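Local coordinates for universal stress protein (Pseudomonas aeruginosa UCBPP-PA14, PDB 7MQ5) that is of unknown function but belongs to the universal stress protein family, some of whose members bind ATP and help cells survive stress, at residues I107-W113 and A260-D265; P122-T128 and L267-V273; W132-L138 and L236-V242. All blocks are in the same frame, centred on the assembly; numbering follows the deposited sequence.

Contact 1. Residues I107-W113 and A260-D265; sequences ILTPDDW and AEVVLD
Asp265 meets Leu108 and Trp113 through one carboxylate oxygen, and its side chain can be traced outward atom by atom. CB faces the methyl CD1 of Ile107, though that touch is doubtful because Ile107 has two conformers. CG lies near the edge of the Trp113 indole, in its plane, with the carboxylate turned 80° from the ring. Asp265 OD1 then accepts twice: Leu108 N reaches it at 2.9 Å, nearly straight at 165°, while Trp113 NE1 comes from the opposite side of the carboxylate plane at 3.2 Å, a more bent bond. Asp265 OD2 takes a hydrogen from a water at 2.8 Å, and the same water donates to Leu108 O. The contact thus joins the N-terminal start of helix 110-118, closed by a capping box of Thr109 and Asp112, to Asp265, at the C-terminal side of helix 258-264. Beyond its NE1, the indole pushes its benzene end against this second helix: Trp113 CZ2 stands 3.6 Å from Glu261 O, and Trp113 CH2 is 3.3 Å from Leu264 CD1, a tight oblique contact. With CG anti to its carbonyl carbon (chi1 -57°), Leu108 carries CD1 both over the rim of one indole face and to 4.0 Å from Leu264 CB. Leu116, farther along helix 110-118, touches both leucines, and Leu264 also rests on Val271 and Val273 of the sheet.

Contact 2. Residues P122-T128 and L267-V273; sequences PVLMTKT and LESDVLV
The carboxylate of Asp270, the flat group of this contact, accepts at one oxygen the two backbone N-H groups that follow strand 123-126. Lys127 N comes from above its plane, 44° out, and lies 2.8 Å from Asp270 OD1; the N atom of Thr128 is 3.2 Å from Asp270 OD1 and meets it nearly along the C-O axis. At the other oxygen, Thr126 CG2 packs 3.7 Å from Asp270 OD2, which also takes a salt bridge from Arg26, so both ends of the group are held. Lys127 folds over the turn before strand 270-274: a bend at chi3 (77°) brings NZ to 2.7 Å from Leu267 O, in the carbonyl plane, and NZ also bonds Leu264 O and Ala106 O. Lys127 CB lies 3.3 Å from Ser269 O, a buried oxygen with no hydrogen-bond partner. Leu272 CD1 reaches 4.1 Å from Leu124 CB on one face of the sheet. Val123-Val273 and Met125-Val271 are hydrogen-bonded antiparallel pairs, with the strands 167° apart in direction. This is the single antiparallel seam in an otherwise parallel ten-strand sheet, with 123-126 beside 270-274, consistent with a tandem universal stress protein whose two Rossmann-like halves join edge to edge through their last strands.

Contact 3. Residues W132-L138 and L236-V242; sequences WTGGKIL and LDAVVTV
Strands 136-138 and 240-242 run parallel, their axes 4.8 Å apart and 22° from one another, with Leu138 N bonded to Val240 O and Leu138 O to Val242 N. At the entry to the pair the pattern shifts: Lys136 O accepts from Val239 N at 2.9 Å, and Val240 N, buried here, has no partner in the model. The side chains sort onto two faces. On one, the Val240 torsion (chi1 177°) sets CG2 anti to the carbonyl carbon, beside the backbone N, and so over the Trp132 indole, 3.4 Å from the centroid of the five-membered ring and 24° off its normal, a CH-pi contact. Val240 CG2 is only 3.2 Å from Trp132 CE2, so the fit is tight. Ile137 lies alongside Val240, and its CD1 fits 4.0 Å from both Val239 CG1 and Val240 CB; helix 148-167 covers this side through Ile164. On the other face Leu138 crosses Leu236, with Leu138 CD1 4.0 Å from Leu236 CD1, and Leu138 CB lies 4.1 Å from Ala238 CB. Lys136 stretches its extended chain past Leu236, Lys136 CD passing 3.4 Å from Leu236 O; a water donates to Leu236 O and accepts a weak bond from Lys136 NZ. A type II turn, Trp132 to Gly135, leads the chain from the indole into strand 136-138. Trp132 NE1 donates to Asp270 OD2, which helps hold the ring's rotation, so a polar bond at the rim steadies the face offered to Val240 while the packing itself remains apolar and the backbone bonds define the register.

How the contacts relate
Contacts 2 and 3 are buried and belong to one sheet, where strands 270-274 and 240-244 are neighbours; contact 1 is partly buried and joins the start of helix 110-118 to the C-terminal part of helix 258-264, beside that sheet. Their chemistry follows this placement: a carboxylate, an indole and water carry much of contact 1, antiparallel backbone pairing runs through contact 2, and parallel pairing with apolar side chains prevails in contact 3. Contact 2 touches both others, contact 1 through Lys127 and contact 3 through Asp270, whose backbone O lies 2.9 Å from Thr241 N, a probable hydrogen bond. Contacts 1 and 3 do not touch, with centres about 19 Å apart.

Contact 1. Residues I107-W113 and A260-D265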
loop_
_atom_site.group_PDB
_atom_site.type_symbol
_atom_site.label_atom_id
_atom_site.label_comp_id
_atom_site.label_asym_id
_atom_site.label_seq_id
_atom_site.Cartn_x
_atom_site.Cartn_y
_atom_site.Cartn_z
ATOM N N ILE A 107 -6.054 14.509 -1.399
ATOM C CA ILE A 107 -5.804 14.589 0.072
ATOM C C ILE A 107 -6.544 13.468 0.814
ATOM O O ILE A 107 -7.788 13.395 0.700
ATOM C CB ILE A 107 -6.230 15.977 0.590
ATOM C CG1 ILE A 107 -5.553 17.113 -0.183
ATOM C CG2 ILE A 107 -6.000 16.092 2.087
ATOM C CD1 ILE A 107 -4.045 17.111 -0.098
ATOM N N LEU A 108 -5.822 12.660 1.596
ATOM C CA LEU A 108 -6.490 11.595 2.387
ATOM C C LEU A 108 -7.252 12.241 3.549
ATOM O O LEU A 108 -6.841 13.308 4.047
ATOM C CB LEU A 108 -5.457 10.604 2.927
ATOM C CG LEU A 108 -4.560 9.914 1.907
ATOM C CD1 LEU A 108 -3.717 8.863 2.610
ATOM C CD2 LEU A 108 -5.349 9.291 0.763
ATOM N N THR A 109 -8.312 11.582 3.995
ATOM C CA THR A 109 -9.081 12.114 5.143
ATOM C C THR A 109 -8.307 11.912 6.441
ATOM O O THR A 109 -7.432 11.055 6.540
ATOM C CB THR A 109 -10.441 11.428 5.271
ATOM O OG1 THR A 109 -10.246 10.090 5.744
ATOM C CG2 THR A 109 -11.214 11.446 3.969
ATOM N N PRO A 110 -8.607 12.695 7.496
ATOM C CA PRO A 110 -7.964 12.476 8.787
ATOM C C PRO A 110 -8.149 11.032 9.287
ATOM O O PRO A 110 -7.227 10.491 9.856
ATOM C CB PRO A 110 -8.661 13.513 9.676
ATOM C CG PRO A 110 -9.003 14.634 8.728
ATOM C CD PRO A 110 -9.422 13.927 7.462
ATOM N N ASP A 111 -9.309 10.424 9.039
ATOM C CA ASP A 111 -9.510 9.037 9.538
ATOM C C ASP A 111 -8.635 8.073 8.718
ATOM O O ASP A 111 -8.100 7.120 9.301
ATOM C CB ASP A 111 -10.982 8.638 9.548
ATOM C CG ASP A 111 -11.211 7.359 10.335
ATOM O OD1 ASP A 111 -11.227 7.421 11.592
ATOM O OD2 ASP A 111 -11.263 6.314 9.694
ATOM N N ASP A 112 -8.499 8.312 7.408
ATOM C CA ASP A 112 -7.593 7.498 6.551
ATOM C C ASP A 112 -6.171 7.565 7.124
ATOM O O ASP A 112 -5.463 6.544 7.152
ATOM C CB ASP A 112 -7.501 8.048 5.122
ATOM C CG ASP A 112 -8.691 7.853 4.196
ATOM O OD1 ASP A 112 -9.415 6.866 4.388
ATOM O OD2 ASP A 112 -8.852 8.697 3.242
ATOM N N TRP A 113 -5.755 8.751 7.556
ATOM C CA TRP A 113 -4.394 8.907 8.121
ATOM C C TRP A 113 -4.251 8.097 9.413
ATOM O O TRP A 113 -3.180 7.504 9.618
ATOM C CB TRP A 113 -4.041 10.385 8.290
ATOM C CG TRP A 113 -3.421 10.943 7.047
ATOM C CD1 TRP A 113 -3.904 11.882 6.182
ATOM C CD2 TRP A 113 -2.200 10.459 6.467
ATOM N NE1 TRP A 113 -3.015 12.064 5.150
ATOM C CE2 TRP A 113 -1.986 11.171 5.276
ATOM C CE3 TRP A 113 -1.294 9.463 6.839
ATOM C CZ2 TRP A 113 -0.849 10.970 4.494
ATOM C CZ3 TRP A 113 -0.194 9.232 6.047
ATOM C CH2 TRP A 113 0.024 9.985 4.896
ATOM N N ALA A 260 6.504 10.031 3.055
ATOM C CA ALA A 260 5.259 9.268 2.840
ATOM C C ALA A 260 4.036 10.167 3.057
ATOM O O ALA A 260 3.056 9.991 2.322
ATOM C CB ALA A 260 5.239 8.034 3.718
ATOM N N GLU A 261 4.093 11.109 4.003
ATOM C CA GLU A 261 2.929 12.009 4.223
ATOM C C GLU A 261 2.628 12.789 2.939
ATOM O O GLU A 261 1.473 12.786 2.459
ATOM C CB GLU A 261 3.209 12.984 5.365
ATOM C CG GLU A 261 3.148 12.350 6.741
ATOM C CD GLU A 261 3.430 13.315 7.877
ATOM O OE1 GLU A 261 3.872 14.448 7.598
ATOM O OE2 GLU A 261 3.201 12.936 9.037
ATOM N N VAL A 262 3.653 13.415 2.373
ATOM C CA VAL A 262 3.434 14.239 1.152
ATOM C C VAL A 262 3.020 13.344 -0.020
ATOM O O VAL A 262 2.054 13.678 -0.717
ATOM C CB VAL A 262 4.688 15.066 0.820
ATOM C CG1 VAL A 262 4.531 15.798 -0.505
ATOM C CG2 VAL A 262 5.027 16.043 1.939
ATOM N N VAL A 263 3.727 12.240 -0.242
ATOM C CA VAL A 263 3.416 11.360 -1.402
ATOM C C VAL A 263 1.973 10.828 -1.303
ATOM O O VAL A 263 1.250 10.829 -2.314
ATOM C CB VAL A 263 4.478 10.244 -1.478
ATOM C CG1 VAL A 263 4.117 9.146 -2.456
ATOM C CG2 VAL A 263 5.849 10.830 -1.772
ATOM N N LEU A 264 1.555 10.376 -0.128
ATOM C CA LEU A 264 0.195 9.791 0.009
ATOM C C LEU A 264 -0.899 10.819 -0.283
ATOM O O LEU A 264 -1.967 10.413 -0.753
ATOM C CB LEU A 264 0.045 9.214 1.420
ATOM C CG LEU A 264 0.448 7.749 1.542
ATOM C CD1 LEU A 264 0.828 7.378 2.973
ATOM C CD2 LEU A 264 -0.657 6.857 0.996
ATOM N N ASP A 265 -0.631 12.092 -0.010
ATOM C CA ASP A 265 -1.614 13.182 -0.239
ATOM C C ASP A 265 -1.497 13.750 -1.659
ATOM O O ASP A 265 -2.280 14.656 -1.969
ATOM C CB ASP A 265 -1.422 14.314 0.775
ATOM C CG ASP A 265 -2.208 14.172 2.073
ATOM O OD1 ASP A 265 -3.021 13.219 2.192
ATOM O OD2 ASP A 265 -2.008 15.024 2.960
HETATM O O HOH W 1 -4.385 14.912 4.454
#

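Contact 2. Residues P122-T128 and L267-V273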
loop_
_atom_site.group_PDB
_atom_site.type_symbol
_atom_site.label_atom_id
_atom_site.label_comp_id
_atom_site.label_asym_id
_atom_site.label_seq_id
_atom_site.Cartn_x
_atom_site.Cartn_y
_atom_site.Cartn_z
ATOM N N PRO A 122 0.278 -4.282 5.929
ATOM C CA PRO A 122 0.174 -3.500 4.703
ATOM C C PRO A 122 -1.249 -2.957 4.493
ATOM O O PRO A 122 -2.231 -3.637 4.792
ATOM C CB PRO A 122 0.546 -4.524 3.614
ATOM C CG PRO A 122 1.496 -5.473 4.316
ATOM C CD PRO A 122 0.926 -5.585 5.708
ATOM N N VAL A 123 -1.325 -1.723 4.013
ATOM C CA VAL A 123 -2.621 -1.096 3.661
ATOM C C VAL A 123 -2.560 -0.650 2.205
ATOM O O VAL A 123 -1.624 0.081 1.836
ATOM C CB VAL A 123 -2.956 0.109 4.552
ATOM C CG1 VAL A 123 -4.270 0.736 4.115
ATOM C CG2 VAL A 123 -3.012 -0.281 6.021
ATOM N N LEU A 124 -3.531 -1.093 1.415
ATOM C CA LEU A 124 -3.706 -0.629 0.028
ATOM C C LEU A 124 -4.831 0.398 0.023
ATOM O O LEU A 124 -5.986 0.055 0.290
ATOM C CB LEU A 124 -4.058 -1.814 -0.869
ATOM C CG LEU A 124 -4.379 -1.467 -2.318
ATOM C CD1 LEU A 124 -3.193 -0.814 -3.020
ATOM C CD2 LEU A 124 -4.838 -2.707 -3.063
HETATM N N MSE A 125 -4.468 1.657 -0.213
HETATM C CA MSE A 125 -5.417 2.743 -0.368
HETATM C C MSE A 125 -5.674 2.906 -1.859
HETATM O O MSE A 125 -4.750 3.259 -2.593
HETATM C CB MSE A 125 -4.833 4.052 0.163
HETATM C CG MSE A 125 -4.575 4.072 1.650
HETATM SE SE MSE A 125 -6.209 3.915 2.713
HETATM C CE MSE A 125 -7.226 5.393 1.908
ATOM N N THR A 126 -6.892 2.607 -2.315
ATOM C CA THR A 126 -7.168 2.734 -3.741
ATOM C C THR A 126 -7.552 4.184 -4.040
ATOM O O THR A 126 -8.413 4.735 -3.343
ATOM C CB THR A 126 -8.183 1.695 -4.243
ATOM O OG1 THR A 126 -9.523 2.031 -3.875
ATOM C CG2 THR A 126 -7.876 0.297 -3.754
ATOM N N LYS A 127 -6.907 4.784 -5.044
ATOM C CA LYS A 127 -7.155 6.211 -5.364
ATOM C C LYS A 127 -7.582 6.416 -6.817
ATOM O O LYS A 127 -7.941 7.557 -7.153
ATOM C CB LYS A 127 -5.915 7.055 -5.071
ATOM C CG LYS A 127 -5.410 6.977 -3.634
ATOM C CD LYS A 127 -4.312 7.968 -3.315
ATOM C CE LYS A 127 -4.844 9.367 -3.115
ATOM N NZ LYS A 127 -3.756 10.344 -2.868
ATOM N N THR A 128 -7.516 5.384 -7.650
ATOM C CA THR A 128 -7.892 5.526 -9.076
ATOM C C THR A 128 -8.870 4.412 -9.435
ATOM O O THR A 128 -8.822 3.352 -8.804
ATOM C CB THR A 128 -6.661 5.504 -9.994
ATOM O OG1 THR A 128 -7.102 5.700 -11.341
ATOM C CG2 THR A 128 -5.863 4.219 -9.907
ATOM N N LEU A 267 -0.212 11.498 -4.688
ATOM C CA LEU A 267 -0.324 10.474 -5.752
ATOM C C LEU A 267 -1.767 10.323 -6.219
ATOM O O LEU A 267 -2.704 10.407 -5.387
ATOM C CB LEU A 267 0.179 9.135 -5.219
ATOM C CG LEU A 267 1.692 9.014 -5.036
ATOM C CD1 LEU A 267 2.007 7.743 -4.267
ATOM C CD2 LEU A 267 2.426 9.018 -6.370
ATOM N N GLU A 268 -1.909 10.042 -7.511
ATOM C CA GLU A 268 -3.216 9.732 -8.138
ATOM C C GLU A 268 -3.324 8.217 -8.343
ATOM O O GLU A 268 -4.422 7.748 -8.648
ATOM C CB GLU A 268 -3.367 10.512 -9.441
ATOM C CG GLU A 268 -3.379 12.021 -9.221
ATOM C CD GLU A 268 -3.602 12.894 -10.445
ATOM O OE1 GLU A 268 -3.190 12.497 -11.550
ATOM O OE2 GLU A 268 -4.218 13.967 -10.287
ATOM N N SER A 269 -2.221 7.492 -8.199
ATOM C CA SER A 269 -2.209 6.017 -8.263
ATOM C C SER A 269 -2.776 5.450 -6.959
ATOM O O SER A 269 -2.819 6.161 -5.955
ATOM C CB SER A 269 -0.783 5.499 -8.439
ATOM O OG SER A 269 0.004 5.771 -7.272
ATOM N N ASP A 270 -3.188 4.193 -7.001
ATOM C CA ASP A 270 -3.389 3.470 -5.731
ATOM C C ASP A 270 -2.041 3.488 -4.994
ATOM O O ASP A 270 -0.978 3.610 -5.651
ATOM C CB ASP A 270 -3.799 2.017 -5.956
ATOM C CG ASP A 270 -5.192 1.797 -6.511
ATOM O OD1 ASP A 270 -5.911 2.783 -6.781
ATOM O OD2 ASP A 270 -5.551 0.615 -6.654
ATOM N N VAL A 271 -2.069 3.340 -3.679
ATOM C CA VAL A 271 -0.812 3.333 -2.895
ATOM C C VAL A 271 -0.837 2.147 -1.932
ATOM O O VAL A 271 -1.790 2.016 -1.139
ATOM C CB VAL A 271 -0.577 4.659 -2.139
ATOM C CG1 VAL A 271 0.833 4.716 -1.551
ATOM C CG2 VAL A 271 -0.817 5.879 -3.017
ATOM N N LEU A 272 0.189 1.308 -2.015
ATOM C CA LEU A 272 0.398 0.220 -1.038
ATOM C C LEU A 272 1.431 0.723 -0.037
ATOM O O LEU A 272 2.571 1.033 -0.450
ATOM C CB LEU A 272 0.873 -1.052 -1.736
ATOM C CG LEU A 272 1.146 -2.219 -0.799
ATOM C CD1 LEU A 272 -0.110 -2.653 -0.071
ATOM C CD2 LEU A 272 1.770 -3.391 -1.531
ATOM N N VAL A 273 1.030 0.830 1.218
ATOM C CA VAL A 273 1.885 1.391 2.293
ATOM C C VAL A 273 2.410 0.260 3.178
ATOM O O VAL A 273 1.607 -0.443 3.816
ATOM C CB VAL A 273 1.082 2.413 3.108
ATOM C CG1 VAL A 273 1.937 3.005 4.212
ATOM C CG2 VAL A 273 0.507 3.500 2.214
HETATM O O HOH W 2 -6.655 9.331 -8.757
#

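Contact 3. Residues W132-L138 and L236-V242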
loop_
_atom_site.group_PDB
_atom_site.type_symbol
_atom_site.label_atom_id
_atom_site.label_comp_id
_atom_site.label_asym_id
_atom_site.label_seq_id
_atom_site.Cartn_x
_atom_site.Cartn_y
_atom_site.Cartn_z
ATOM N N TRP A 132 -5.884 -2.354 -12.846
ATOM C CA TRP A 132 -4.434 -2.649 -12.726
ATOM C C TRP A 132 -3.906 -3.383 -13.958
ATOM O O TRP A 132 -2.736 -3.194 -14.282
ATOM C CB TRP A 132 -4.194 -3.535 -11.515
ATOM C CG TRP A 132 -4.242 -2.824 -10.207
ATOM C CD1 TRP A 132 -4.695 -1.563 -9.942
ATOM C CD2 TRP A 132 -3.903 -3.407 -8.944
ATOM N NE1 TRP A 132 -4.591 -1.303 -8.603
ATOM C CE2 TRP A 132 -4.139 -2.422 -7.962
ATOM C CE3 TRP A 132 -3.432 -4.662 -8.547
ATOM C CZ2 TRP A 132 -3.891 -2.651 -6.608
ATOM C CZ3 TRP A 132 -3.178 -4.883 -7.213
ATOM C CH2 TRP A 132 -3.415 -3.893 -6.262
ATOM N N THR A 133 -4.734 -4.246 -14.551
ATOM C CA THR A 133 -4.269 -5.148 -15.629
ATOM C C THR A 133 -3.609 -4.343 -16.744
ATOM O O THR A 133 -4.216 -3.378 -17.270
ATOM C CB THR A 133 -5.403 -6.059 -16.099
ATOM O OG1 THR A 133 -5.790 -6.847 -14.974
ATOM C CG2 THR A 133 -5.010 -6.968 -17.243
ATOM N N GLY A 134 -2.383 -4.738 -17.072
ATOM C CA GLY A 134 -1.630 -4.096 -18.158
ATOM C C GLY A 134 -1.022 -2.757 -17.786
ATOM O O GLY A 134 -0.397 -2.152 -18.671
ATOM N N GLY A 135 -1.160 -2.304 -16.541
ATOM C CA GLY A 135 -0.633 -0.969 -16.196
ATOM C C GLY A 135 0.828 -0.978 -15.780
ATOM O O GLY A 135 1.557 -1.940 -16.088
ATOM N N LYS A 136 1.241 0.084 -15.099
ATOM C CA LYS A 136 2.629 0.227 -14.596
ATOM C C LYS A 136 2.605 0.303 -13.070
ATOM O O LYS A 136 1.807 1.073 -12.501
ATOM C CB LYS A 136 3.303 1.446 -15.224
ATOM C CG LYS A 136 3.430 1.341 -16.738
ATOM C CD LYS A 136 4.255 2.434 -17.360
ATOM C CE LYS A 136 4.315 2.321 -18.870
ATOM N NZ LYS A 136 5.004 3.477 -19.486
ATOM N N ILE A 137 3.457 -0.496 -12.445
ATOM C CA ILE A 137 3.608 -0.569 -10.969
ATOM C C ILE A 137 4.923 0.126 -10.620
ATOM O O ILE A 137 5.953 -0.241 -11.199
ATOM C CB ILE A 137 3.618 -2.037 -10.502
ATOM C CG1 ILE A 137 2.509 -2.869 -11.160
ATOM C CG2 ILE A 137 3.596 -2.114 -8.975
ATOM C CD1 ILE A 137 1.111 -2.322 -10.984
ATOM N N LEU A 138 4.872 1.072 -9.690
ATOM C CA LEU A 138 6.069 1.842 -9.304
ATOM C C LEU A 138 6.463 1.515 -7.865
ATOM O O LEU A 138 5.626 1.632 -6.982
ATOM C CB LEU A 138 5.779 3.337 -9.446
ATOM C CG LEU A 138 6.933 4.262 -9.077
ATOM C CD1 LEU A 138 8.148 4.031 -9.974
ATOM C CD2 LEU A 138 6.458 5.699 -9.149
ATOM N N LEU A 236 4.881 8.098 -15.656
ATOM C CA LEU A 236 4.602 6.686 -16.043
ATOM C C LEU A 236 3.093 6.409 -16.065
ATOM O O LEU A 236 2.708 5.307 -16.483
ATOM C CB LEU A 236 5.243 5.741 -15.023
ATOM C CG LEU A 236 6.765 5.718 -14.983
ATOM C CD1 LEU A 236 7.252 4.859 -13.824
ATOM C CD2 LEU A 236 7.347 5.219 -16.299
ATOM N N ASP A 237 2.280 7.343 -15.569
ATOM C CA ASP A 237 0.829 7.072 -15.377
ATOM C C ASP A 237 0.703 5.791 -14.528
ATOM O O ASP A 237 -0.156 4.939 -14.828
ATOM C CB ASP A 237 0.075 6.979 -16.706
ATOM C CG ASP A 237 -1.432 7.129 -16.585
ATOM O OD1 ASP A 237 -1.896 7.665 -15.560
ATOM O OD2 ASP A 237 -2.133 6.735 -17.540
ATOM N N ALA A 238 1.529 5.665 -13.478
ATOM C CA ALA A 238 1.501 4.446 -12.638
ATOM C C ALA A 238 0.092 4.241 -12.074
ATOM O O ALA A 238 -0.550 5.232 -11.652
ATOM C CB ALA A 238 2.506 4.561 -11.520
ATOM N N VAL A 239 -0.331 2.986 -11.994
ATOM C CA VAL A 239 -1.669 2.649 -11.435
ATOM C C VAL A 239 -1.526 2.235 -9.961
ATOM O O VAL A 239 -2.507 2.390 -9.211
ATOM C CB VAL A 239 -2.361 1.598 -12.315
ATOM C CG1 VAL A 239 -1.682 0.240 -12.279
ATOM C CG2 VAL A 239 -3.837 1.502 -11.989
ATOM N N VAL A 240 -0.346 1.758 -9.563
ATOM C CA VAL A 240 -0.041 1.434 -8.144
ATOM C C VAL A 240 1.361 1.947 -7.843
ATOM O O VAL A 240 2.251 1.722 -8.671
ATOM C CB VAL A 240 -0.082 -0.082 -7.838
ATOM C CG1 VAL A 240 0.302 -0.363 -6.390
ATOM C CG2 VAL A 240 -1.413 -0.708 -8.187
ATOM N N THR A 241 1.527 2.586 -6.686
ATOM C CA THR A 241 2.861 2.953 -6.163
ATOM C C THR A 241 3.003 2.230 -4.822
ATOM O O THR A 241 2.094 2.309 -3.995
ATOM C CB THR A 241 3.048 4.470 -6.031
ATOM O OG1 THR A 241 2.827 5.081 -7.304
ATOM C CG2 THR A 241 4.438 4.833 -5.562
ATOM N N VAL A 242 4.128 1.567 -4.620
ATOM C CA VAL A 242 4.440 0.856 -3.358
ATOM C C VAL A 242 5.493 1.681 -2.630
ATOM O O VAL A 242 6.557 1.971 -3.219
ATOM C CB VAL A 242 4.927 -0.575 -3.615
ATOM C CG1 VAL A 242 5.163 -1.279 -2.286
ATOM C CG2 VAL A 242 3.957 -1.349 -4.501
HETATM O O HOH W 3 -0.497 2.291 -15.581
HETATM O O HOH W 4 2.034 4.561 -19.013
#